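Local coordinates for protein alpha-glucosidase (Pseudoalteromonas sp. K8, PDB 5HQA) that hydrolyses alpha-glucosidic linkages as a calcium-binding family 97 glycoside hydrolase whose activity is raised by chloride, captured here with the inhibitor acarbose in its pocket, at residues A[146-151]-A[208-213]; A[417-422]-A[437-442]; A[425-430]-A[448-453]. All coordinates share one frame; numbering follows the deposited sequence.

Interaction 1: A[146-151]-A[208-213]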
loop_
_atom_site.group_PDB
_atom_site.type_symbol
_atom_site.label_atom_id
_atom_site.label_comp_id
_atom_site.label_asym_id
_atom_site.label_seq_id
_atom_site.Cartn_x
_atom_site.Cartn_y
_atom_site.Cartn_z
ATOM N N PRO A 146 5.842 -12.023 8.504
ATOM C CA PRO A 146 6.118 -11.858 9.933
ATOM C C PRO A 146 6.274 -10.393 10.291
ATOM O O PRO A 146 6.737 -9.575 9.490
ATOM C CB PRO A 146 7.440 -12.610 10.121
ATOM C CG PRO A 146 8.133 -12.415 8.772
ATOM C CD PRO A 146 7.010 -12.548 7.766
ATOM N N ALA A 147 5.896 -10.070 11.519
ATOM C CA ALA A 147 6.079 -8.730 12.051
ATOM C C ALA A 147 7.291 -8.692 12.974
ATOM O O ALA A 147 7.732 -9.718 13.496
ATOM C CB ALA A 147 4.835 -8.268 12.814
ATOM N N ARG A 148 7.809 -7.476 13.177
ATOM C CA ARG A 148 8.938 -7.187 14.060
ATOM C C ARG A 148 10.234 -7.824 13.574
ATOM O O ARG A 148 11.162 -8.025 14.366
ATOM C CB ARG A 148 8.647 -7.621 15.507
ATOM C CG ARG A 148 7.368 -6.997 16.095
ATOM C CD ARG A 148 7.593 -5.589 16.693
ATOM N NE ARG A 148 6.313 -4.893 16.794
ATOM C CZ ARG A 148 5.397 -5.143 17.731
ATOM N NH1 ARG A 148 5.638 -6.050 18.675
ATOM N NH2 ARG A 148 4.239 -4.487 17.726
ATOM N N GLY A 149 10.318 -8.150 12.279
ATOM C CA GLY A 149 11.519 -8.745 11.735
ATOM C C GLY A 149 12.496 -7.699 11.265
ATOM O O GLY A 149 12.175 -6.517 11.163
ATOM N N TRP A 150 13.713 -8.150 10.962
ATOM C CA TRP A 150 14.752 -7.196 10.598
ATOM C C TRP A 150 14.454 -6.495 9.277
ATOM O O TRP A 150 14.964 -5.387 9.053
ATOM C CB TRP A 150 16.118 -7.887 10.525
ATOM C CG TRP A 150 16.277 -8.764 9.330
ATOM C CD1 TRP A 150 15.886 -10.068 9.206
ATOM C CD2 TRP A 150 16.865 -8.401 8.077
ATOM N NE1 TRP A 150 16.195 -10.538 7.952
ATOM C CE2 TRP A 150 16.795 -9.533 7.238
ATOM C CE3 TRP A 150 17.438 -7.232 7.583
ATOM C CZ2 TRP A 150 17.281 -9.530 5.941
ATOM C CZ3 TRP A 150 17.922 -7.230 6.281
ATOM C CH2 TRP A 150 17.838 -8.371 5.477
ATOM N N ASN A 151 13.618 -7.087 8.413
ATOM C CA ASN A 151 13.350 -6.483 7.112
ATOM C C ASN A 151 11.971 -5.838 7.004
ATOM O O ASN A 151 11.488 -5.633 5.888
ATOM C CB ASN A 151 13.538 -7.495 5.976
ATOM C CG ASN A 151 14.261 -6.880 4.783
ATOM O OD1 ASN A 151 15.134 -6.031 4.959
ATOM N ND2 ASN A 151 13.887 -7.279 3.574
ATOM N N ASP A 208 -1.007 -6.070 19.233
ATOM C CA ASP A 208 0.347 -5.956 19.769
ATOM C C ASP A 208 0.892 -4.636 19.226
ATOM O O ASP A 208 1.313 -4.566 18.070
ATOM C CB ASP A 208 1.179 -7.166 19.339
ATOM C CG ASP A 208 2.554 -7.207 19.986
ATOM O OD1 ASP A 208 3.171 -6.133 20.170
ATOM O OD2 ASP A 208 3.031 -8.327 20.292
ATOM N N LEU A 209 0.838 -3.579 20.034
ATOM C CA LEU A 209 1.164 -2.241 19.552
ATOM C C LEU A 209 2.674 -2.056 19.492
ATOM O O LEU A 209 3.382 -2.378 20.446
ATOM C CB LEU A 209 0.542 -1.180 20.460
ATOM C CG LEU A 209 -0.986 -1.209 20.533
ATOM C CD1 LEU A 209 -1.482 -0.039 21.359
ATOM C CD2 LEU A 209 -1.607 -1.168 19.128
ATOM N N THR A 210 3.166 -1.524 18.385
ATOM C CA THR A 210 4.607 -1.350 18.235
ATOM C C THR A 210 5.097 -0.241 19.157
ATOM O O THR A 210 4.609 0.890 19.062
ATOM C CB THR A 210 4.937 -1.039 16.783
ATOM O OG1 THR A 210 4.506 -2.135 15.969
ATOM C CG2 THR A 210 6.433 -0.856 16.624
ATOM N N PRO A 211 6.043 -0.507 20.049
ATOM C CA PRO A 211 6.322 0.419 21.149
ATOM C C PRO A 211 7.403 1.446 20.829
ATOM O O PRO A 211 8.164 1.322 19.865
ATOM C CB PRO A 211 6.813 -0.523 22.251
ATOM C CG PRO A 211 7.555 -1.572 21.484
ATOM C CD PRO A 211 6.719 -1.801 20.238
ATOM N N TRP A 212 7.463 2.461 21.688
ATOM C CA TRP A 212 8.621 3.334 21.804
ATOM C C TRP A 212 9.820 2.555 22.337
ATOM O O TRP A 212 9.673 1.504 22.963
ATOM C CB TRP A 212 8.339 4.478 22.780
ATOM C CG TRP A 212 7.340 5.499 22.325
ATOM C CD1 TRP A 212 5.977 5.388 22.326
ATOM C CD2 TRP A 212 7.639 6.809 21.839
ATOM N NE1 TRP A 212 5.409 6.550 21.849
ATOM C CE2 TRP A 212 6.411 7.438 21.546
ATOM C CE3 TRP A 212 8.832 7.511 21.618
ATOM C CZ2 TRP A 212 6.340 8.736 21.045
ATOM C CZ3 TRP A 212 8.759 8.810 21.120
ATOM C CH2 TRP A 212 7.520 9.405 20.840
ATOM N N SER A 213 11.020 3.117 22.132
ATOM C CA SER A 213 12.219 2.501 22.697
ATOM C C SER A 213 12.131 2.391 24.214
ATOM O O SER A 213 12.669 1.447 24.802
ATOM C CB SER A 213 13.461 3.299 22.305
ATOM O OG SER A 213 13.319 4.650 22.714
#

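Interaction 2: A[417-422]-A[437-442]. With CA (calcium ion), chain C; AC1 (4,6-dideoxy-4-{[(1S,4R,5S,6S)-4,5,6-trihydroxy-3-(hydroxymethyl)cyclohex-2-en-1-yl]amino}-alpha-D-glucopyranose), chain B.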
loop_
_atom_site.group_PDB
_atom_site.type_symbol
_atom_site.label_atom_id
_atom_site.label_comp_id
_atom_site.label_asym_id
_atom_site.label_seq_id
_atom_site.Cartn_x
_atom_site.Cartn_y
_atom_site.Cartn_z
ATOM N N ASN A 417 3.929 9.629 13.575
ATOM C CA ASN A 417 3.851 11.085 13.573
ATOM C C ASN A 417 4.920 11.712 12.685
ATOM O O ASN A 417 4.677 12.754 12.059
ATOM C CB ASN A 417 3.969 11.611 15.005
ATOM C CG ASN A 417 2.723 11.328 15.827
ATOM O OD1 ASN A 417 1.644 11.117 15.266
ATOM N ND2 ASN A 417 2.863 11.313 17.157
ATOM N N GLU A 418 6.101 11.094 12.619
ATOM C CA GLU A 418 7.185 11.610 11.792
ATOM C C GLU A 418 6.821 11.568 10.309
ATOM O O GLU A 418 7.082 12.528 9.571
ATOM C CB GLU A 418 8.455 10.806 12.077
ATOM C CG GLU A 418 9.738 11.472 11.639
ATOM C CD GLU A 418 10.070 12.734 12.429
ATOM O OE1 GLU A 418 9.729 12.830 13.631
ATOM O OE2 GLU A 418 10.677 13.640 11.823
ATOM N N TYR A 419 6.211 10.470 9.852
ATOM C CA TYR A 419 5.804 10.392 8.451
ATOM C C TYR A 419 4.785 11.471 8.120
ATOM O O TYR A 419 4.878 12.136 7.081
ATOM C CB TYR A 419 5.201 9.023 8.131
ATOM C CG TYR A 419 6.153 7.852 8.112
ATOM C CD1 TYR A 419 7.167 7.762 7.156
ATOM C CD2 TYR A 419 6.005 6.805 9.021
ATOM C CE1 TYR A 419 8.026 6.660 7.132
ATOM C CE2 TYR A 419 6.852 5.706 9.008
ATOM C CZ TYR A 419 7.861 5.643 8.065
ATOM O OH TYR A 419 8.691 4.547 8.041
ATOM N N LEU A 420 3.774 11.632 8.979
ATOM C CA LEU A 420 2.719 12.590 8.672
ATOM C C LEU A 420 3.248 14.018 8.695
ATOM O O LEU A 420 2.805 14.851 7.900
ATOM C CB LEU A 420 1.546 12.421 9.642
ATOM C CG LEU A 420 0.322 13.264 9.266
ATOM C CD1 LEU A 420 -0.149 12.923 7.860
ATOM C CD2 LEU A 420 -0.807 13.098 10.272
ATOM N N HIS A 421 4.210 14.318 9.570
ATOM C CA HIS A 421 4.816 15.644 9.541
ATOM C C HIS A 421 5.442 15.921 8.183
ATOM O O HIS A 421 5.272 17.010 7.622
ATOM C CB HIS A 421 5.873 15.783 10.633
ATOM C CG HIS A 421 6.757 16.976 10.441
ATOM N ND1 HIS A 421 6.321 18.266 10.662
ATOM C CD2 HIS A 421 8.035 17.080 10.005
ATOM C CE1 HIS A 421 7.300 19.111 10.391
ATOM N NE2 HIS A 421 8.352 18.418 9.993
ATOM N N ASN A 422 6.168 14.939 7.646
ATOM C CA ASN A 422 6.802 15.072 6.335
ATOM C C ASN A 422 5.760 15.334 5.248
ATOM O O ASN A 422 5.924 16.235 4.410
ATOM C CB ASN A 422 7.608 13.796 6.055
ATOM C CG ASN A 422 8.312 13.815 4.712
ATOM O OD1 ASN A 422 7.948 13.066 3.806
ATOM N ND2 ASN A 422 9.341 14.645 4.588
ATOM N N GLU A 437 10.155 2.308 2.600
ATOM C CA GLU A 437 10.235 1.891 3.996
ATOM C C GLU A 437 9.261 2.720 4.839
ATOM O O GLU A 437 9.673 3.450 5.747
ATOM C CB GLU A 437 11.654 1.984 4.544
ATOM C CG GLU A 437 12.641 1.123 3.750
ATOM C CD GLU A 437 12.991 1.747 2.406
ATOM O OE1 GLU A 437 13.317 2.951 2.399
ATOM O OE2 GLU A 437 12.900 1.057 1.356
ATOM N N PRO A 438 7.956 2.624 4.557
ATOM C CA PRO A 438 6.970 3.518 5.167
ATOM C C PRO A 438 6.307 2.889 6.370
ATOM O O PRO A 438 6.620 1.753 6.743
ATOM C CB PRO A 438 5.946 3.671 4.045
ATOM C CG PRO A 438 5.875 2.250 3.515
ATOM C CD PRO A 438 7.308 1.708 3.604
ATOM N N ILE A 439 5.361 3.616 6.957
ATOM C CA ILE A 439 4.282 2.982 7.705
ATOM C C ILE A 439 3.305 2.395 6.693
ATOM O O ILE A 439 3.112 2.939 5.599
ATOM C CB ILE A 439 3.593 3.997 8.642
ATOM C CG1 ILE A 439 2.444 3.347 9.421
ATOM C CG2 ILE A 439 3.046 5.198 7.845
ATOM C CD1 ILE A 439 2.900 2.306 10.442
ATOM N N LYS A 440 2.696 1.265 7.042
ATOM C CA LYS A 440 1.694 0.668 6.165
ATOM C C LYS A 440 0.580 1.668 5.867
ATOM O O LYS A 440 0.289 2.567 6.665
ATOM C CB LYS A 440 1.114 -0.588 6.809
ATOM C CG LYS A 440 0.319 -0.278 8.086
ATOM C CD LYS A 440 0.070 -1.536 8.918
ATOM C CE LYS A 440 -0.713 -1.187 10.178
ATOM N NZ LYS A 440 -0.975 -2.374 11.052
ATOM N N ASP A 441 -0.017 1.517 4.685
ATOM C CA ASP A 441 -1.121 2.368 4.254
ATOM C C ASP A 441 -2.351 2.066 5.105
ATOM O O ASP A 441 -2.718 0.900 5.284
ATOM C CB ASP A 441 -1.399 2.106 2.766
ATOM C CG ASP A 441 -2.371 3.110 2.136
ATOM O OD1 ASP A 441 -3.212 3.691 2.860
ATOM O OD2 ASP A 441 -2.291 3.300 0.891
ATOM N N THR A 442 -2.967 3.106 5.678
ATOM C CA THR A 442 -4.212 2.921 6.420
ATOM C C THR A 442 -5.304 3.849 5.899
ATOM O O THR A 442 -6.262 4.149 6.625
ATOM C CB THR A 442 -4.003 3.109 7.931
ATOM O OG1 THR A 442 -3.534 4.434 8.208
ATOM C CG2 THR A 442 -2.965 2.100 8.447
HETATM CA CA CA C . 12.867 -0.713 -0.303
HETATM C C1 AC1 B . 17.951 -2.660 1.691
HETATM O O2 AC1 B . 15.959 -3.423 2.780
HETATM C C2 AC1 B . 16.515 -2.313 2.056
HETATM C C4A AC1 B . 15.900 2.909 -3.417
HETATM C C3 AC1 B . 15.696 -1.983 0.836
HETATM O O3 AC1 B . 14.328 -1.731 1.206
HETATM C C4 AC1 B . 16.304 -0.809 0.115
HETATM N N4A AC1 B . 15.410 -0.226 -0.935
HETATM C C5 AC1 B . 17.552 -1.448 -0.475
HETATM O O5 AC1 B . 18.492 -1.733 0.643
HETATM C C6 AC1 B . 18.263 -0.615 -1.497
HETATM C C1B AC1 B . 15.259 1.272 -0.877
HETATM C C2B AC1 B . 14.175 1.780 -2.040
HETATM O O2B AC1 B . 13.002 0.975 -1.915
HETATM C C3B AC1 B . 14.750 1.753 -3.322
HETATM O O3B AC1 B . 13.792 2.008 -4.380
HETATM O O4 AC1 B . 16.584 2.816 -4.651
HETATM C C5B AC1 B . 16.854 2.846 -2.334
HETATM C C7B AC1 B . 16.478 1.999 -0.997
HETATM C C6B AC1 B . 17.852 4.010 -2.212
HETATM O O6B AC1 B . 17.157 5.116 -1.728
#

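Interaction 3: A[425-430]-A[448-453]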
loop_
_atom_site.group_PDB
_atom_site.type_symbol
_atom_site.label_atom_id
_atom_site.label_comp_id
_atom_site.label_asym_id
_atom_site.label_seq_id
_atom_site.Cartn_x
_atom_site.Cartn_y
_atom_site.Cartn_z
ATOM N N LEU A 425 4.154 18.877 5.762
ATOM C CA LEU A 425 5.085 19.922 5.348
ATOM C C LEU A 425 5.244 19.941 3.831
ATOM O O LEU A 425 5.265 21.015 3.215
ATOM C CB LEU A 425 6.437 19.731 6.034
ATOM C CG LEU A 425 7.473 20.817 5.743
ATOM C CD1 LEU A 425 6.943 22.175 6.167
ATOM C CD2 LEU A 425 8.774 20.513 6.462
ATOM N N ALA A 426 5.336 18.761 3.208
ATOM C CA ALA A 426 5.403 18.699 1.749
ATOM C C ALA A 426 4.190 19.363 1.110
ATOM O O ALA A 426 4.318 20.076 0.104
ATOM C CB ALA A 426 5.521 17.245 1.290
ATOM N N ALA A 427 3.004 19.153 1.687
ATOM C CA ALA A 427 1.790 19.735 1.123
ATOM C C ALA A 427 1.837 21.256 1.128
ATOM O O ALA A 427 1.290 21.892 0.221
ATOM C CB ALA A 427 0.563 19.242 1.886
ATOM N N LYS A 428 2.485 21.863 2.126
ATOM C CA LYS A 428 2.621 23.317 2.114
ATOM C C LYS A 428 3.459 23.807 0.940
ATOM O O LYS A 428 3.361 24.985 0.579
ATOM C CB LYS A 428 3.241 23.813 3.418
ATOM C CG LYS A 428 2.373 23.587 4.640
ATOM C CD LYS A 428 3.051 24.120 5.893
ATOM C CE LYS A 428 2.108 24.092 7.086
ATOM N NZ LYS A 428 1.538 22.736 7.325
ATOM N N HIS A 429 4.282 22.940 0.347
ATOM C CA HIS A 429 5.087 23.265 -0.827
ATOM C C HIS A 429 4.478 22.736 -2.120
ATOM O O HIS A 429 5.136 22.774 -3.165
ATOM C CB HIS A 429 6.504 22.713 -0.653
ATOM C CG HIS A 429 7.217 23.273 0.534
ATOM N ND1 HIS A 429 7.023 22.795 1.812
ATOM C CD2 HIS A 429 8.103 24.292 0.644
ATOM C CE1 HIS A 429 7.768 23.486 2.656
ATOM N NE2 HIS A 429 8.438 24.396 1.972
ATOM N N LYS A 430 3.236 22.249 -2.062
ATOM C CA LYS A 430 2.575 21.574 -3.183
ATOM C C LYS A 430 3.425 20.418 -3.713
ATOM O O LYS A 430 3.564 20.216 -4.923
ATOM C CB LYS A 430 2.205 22.564 -4.288
ATOM C CG LYS A 430 1.103 23.534 -3.835
ATOM C CD LYS A 430 0.657 24.477 -4.947
ATOM C CE LYS A 430 -0.363 25.502 -4.438
ATOM N NZ LYS A 430 -1.193 24.934 -3.339
ATOM N N TYR A 448 -5.208 13.309 3.259
ATOM C CA TYR A 448 -4.036 14.036 2.767
ATOM C C TYR A 448 -3.722 13.510 1.378
ATOM O O TYR A 448 -2.861 12.636 1.212
ATOM C CB TYR A 448 -2.841 13.861 3.704
ATOM C CG TYR A 448 -3.173 14.295 5.104
ATOM C CD1 TYR A 448 -3.185 15.642 5.446
ATOM C CD2 TYR A 448 -3.522 13.367 6.072
ATOM C CE1 TYR A 448 -3.513 16.054 6.726
ATOM C CE2 TYR A 448 -3.848 13.769 7.354
ATOM C CZ TYR A 448 -3.845 15.111 7.672
ATOM O OH TYR A 448 -4.174 15.503 8.947
ATOM N N PRO A 449 -4.413 14.016 0.354
ATOM C CA PRO A 449 -4.283 13.434 -0.986
ATOM C C PRO A 449 -2.927 13.639 -1.642
ATOM O O PRO A 449 -2.744 13.165 -2.768
ATOM C CB PRO A 449 -5.384 14.146 -1.779
ATOM C CG PRO A 449 -6.399 14.560 -0.722
ATOM C CD PRO A 449 -5.566 14.927 0.462
ATOM N N ASN A 450 -1.965 14.308 -1.010
ATOM C CA ASN A 450 -0.623 14.335 -1.579
ATOM C C ASN A 450 0.219 13.148 -1.133
ATOM O O ASN A 450 1.355 13.004 -1.596
ATOM C CB ASN A 450 0.095 15.641 -1.226
ATOM C CG ASN A 450 0.434 15.733 0.233
ATOM O OD1 ASN A 450 -0.383 15.396 1.088
ATOM N ND2 ASN A 450 1.655 16.160 0.536
ATOM N N TRP A 451 -0.302 12.295 -0.248
ATOM C CA TRP A 451 0.392 11.062 0.131
ATOM C C TRP A 451 -0.005 9.999 -0.887
ATOM O O TRP A 451 -0.899 9.179 -0.666
ATOM C CB TRP A 451 0.040 10.649 1.556
ATOM C CG TRP A 451 1.125 9.834 2.215
ATOM C CD1 TRP A 451 2.233 9.303 1.614
ATOM C CD2 TRP A 451 1.222 9.496 3.602
ATOM N NE1 TRP A 451 3.011 8.649 2.542
ATOM C CE2 TRP A 451 2.412 8.754 3.770
ATOM C CE3 TRP A 451 0.421 9.752 4.718
ATOM C CZ2 TRP A 451 2.819 8.264 5.011
ATOM C CZ3 TRP A 451 0.830 9.270 5.955
ATOM C CH2 TRP A 451 2.018 8.535 6.090
ATOM N N ILE A 452 0.679 10.019 -2.033
ATOM C CA ILE A 452 0.110 9.371 -3.213
ATOM C C ILE A 452 0.383 7.871 -3.247
ATOM O O ILE A 452 -0.451 7.105 -3.746
ATOM C CB ILE A 452 0.599 10.061 -4.501
ATOM C CG1 ILE A 452 2.126 10.121 -4.551
ATOM C CG2 ILE A 452 0.012 11.455 -4.584
ATOM C CD1 ILE A 452 2.657 10.706 -5.837
ATOM N N THR A 453 1.511 7.409 -2.720
ATOM C CA THR A 453 1.818 5.989 -2.796
ATOM C C THR A 453 2.939 5.678 -1.806
ATOM O O THR A 453 3.489 6.571 -1.152
ATOM C CB THR A 453 2.178 5.589 -4.238
ATOM O OG1 THR A 453 2.129 4.162 -4.373
ATOM C CG2 THR A 453 3.577 6.101 -4.631
#

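Interaction 1: A[146-151]-A[208-213]
R148 reaches from the loop 146-151 to the end of strand 204-209 and plants its guanidinium against D208 and T210. The tight part is the tip. NH1 and NH2 both close end-on upon one carboxylate oxygen, with R148 NH1 to D208 OD1 at 2.9 Å and R148 NH2 to D208 OD1 at 3.1 Å. This salt bridge is not coplanar: D208 OD1 lies in the guanidinium plane, but both nitrogens come to it over the same face of the carboxylate, the two planes being turned 66° apart. Round the corner, at the NE–NH2 edge, R148 NH2 gives a hydrogen bond of 2.9 Å to T210 OG1, and a weak one goes to the backbone oxygen of D208. The two N-H of NH2 are thus divided among three acceptors, and with the NH1 bond they fix the rotation of the group. A bend at chi2 (-85°) turns the arginine chain toward the strand.

Packing is looser over one guanidinium face, where P211 CD stays 4.4 Å from R148 CZ. The loop runs on to W150, which is exposed and touches a glucose unit.

T210 OG1 is also hydrogen-bonded to D411 OD2, and D208 OD2 to N198 ND2. V196 and L167 pack against R148 and D208, and the loop after strand 141-144 is pinned to the end of strand 204-209, beside strands 195-199 and 167-168.

Interaction 2: A[417-422]-A[437-442]
Y419, on helix 413-428 of the (beta/alpha)8-type catalytic barrel, lays its ring against the loop that leaves the C-terminal end of strand 432-435, the end where such barrels carry their active sites. Y419 OH donates a hydrogen bond of 2.7 Å to E437 O, at a C=O...donor angle of 137° and tilted 16° from the carbonyl plane. One ring face lies over the backbone N of I439, with Y419 CE2 3.3 Å from I439 N. Beside this, I439 CG2 touches the ring at Y419 CD2, 3.6 Å away. That methyl sits between the backbone N and the carbonyl carbon of I439, whereas CG1 is anti to the N (chi1 179°) and carries the rest of the side chain away from the tyrosine.

Around this first shell, W451 packs on both Y419 and I439, H410 also touches Y419, and R454 NH1 is hydrogen-bonded to I439 O. By gripping the carbonyl of E437, the tyrosine probably helps to position the backbone of a calcium ligand from the second shell.

E437 bends at chi2 as its side chain heads for the metal, which E154, E455 and E461 also bind; Y389 is another polar partner of the E437 carboxylate. The acarbose-derived AC1 unit supplies O3, O2B and N4A to the same ion. E437 OE2 meets the calcium at 2.4 Å and lies 3.1 Å from AC1 O3.

Interaction 3: A[425-430]-A[448-453]
A Schellman motif ends helix 413-428 of the catalytic barrel, and N450 of the turn leading into strand 451-454 packs against that helix end. K430, with positive phi, is its C-prime residue: K430 N bonds to A427 O and I431 N to A426 O. Across from it, Y448 to W451 form a type I beta turn, closed by W451 N to Y448 O at 3.0 Å.

The asparagine amide nitrogen is the touching end, with N450 ND2 3.5 Å from A427 CB and 4.1 Å from A426 CB, while N450 OD1 lies 4.0 Å from A427 CB. The CG of N450 stands between its own backbone N and carbonyl carbon (chi1 69°), the rotation that sends the amide to the helix. ND2 is a donor, so its approach to A427 N is mere proximity; its bonds go to the backbone oxygens of V423 and I431, tying the turn to the chain before and after the cap.

F374 of the neighbouring helix 363-379 packs on A426. H429 ND1 donates a hydrogen bond of 2.9 Å to L425 O, which lies in the imidazole plane although the donor stands 36° out of the carbonyl plane.

Interactions 2 and 3 are neighbours in the catalytic barrel, their centres about 12 Å apart: helix 413-428 serves both, and their segments alternate along the chain, with strand 432-435 following 425-430 and leading to 437-442. W451 joins them, its CH2 lying 3.8 Å from Y419 CB and 3.9 Å from I439 CG2, while L420 CD1 packs 3.8 Å from Y448 CE2. Interaction 2 holds the calcium ligand E437; interaction 3 lies away from the metal site. Interaction 1 comes from the N-terminal region, its nearest atoms about 6 Å from those of interaction 2, without touching. Its R148 contact lies away from the site, though N151 of the same loop lines the glycan pocket with E437.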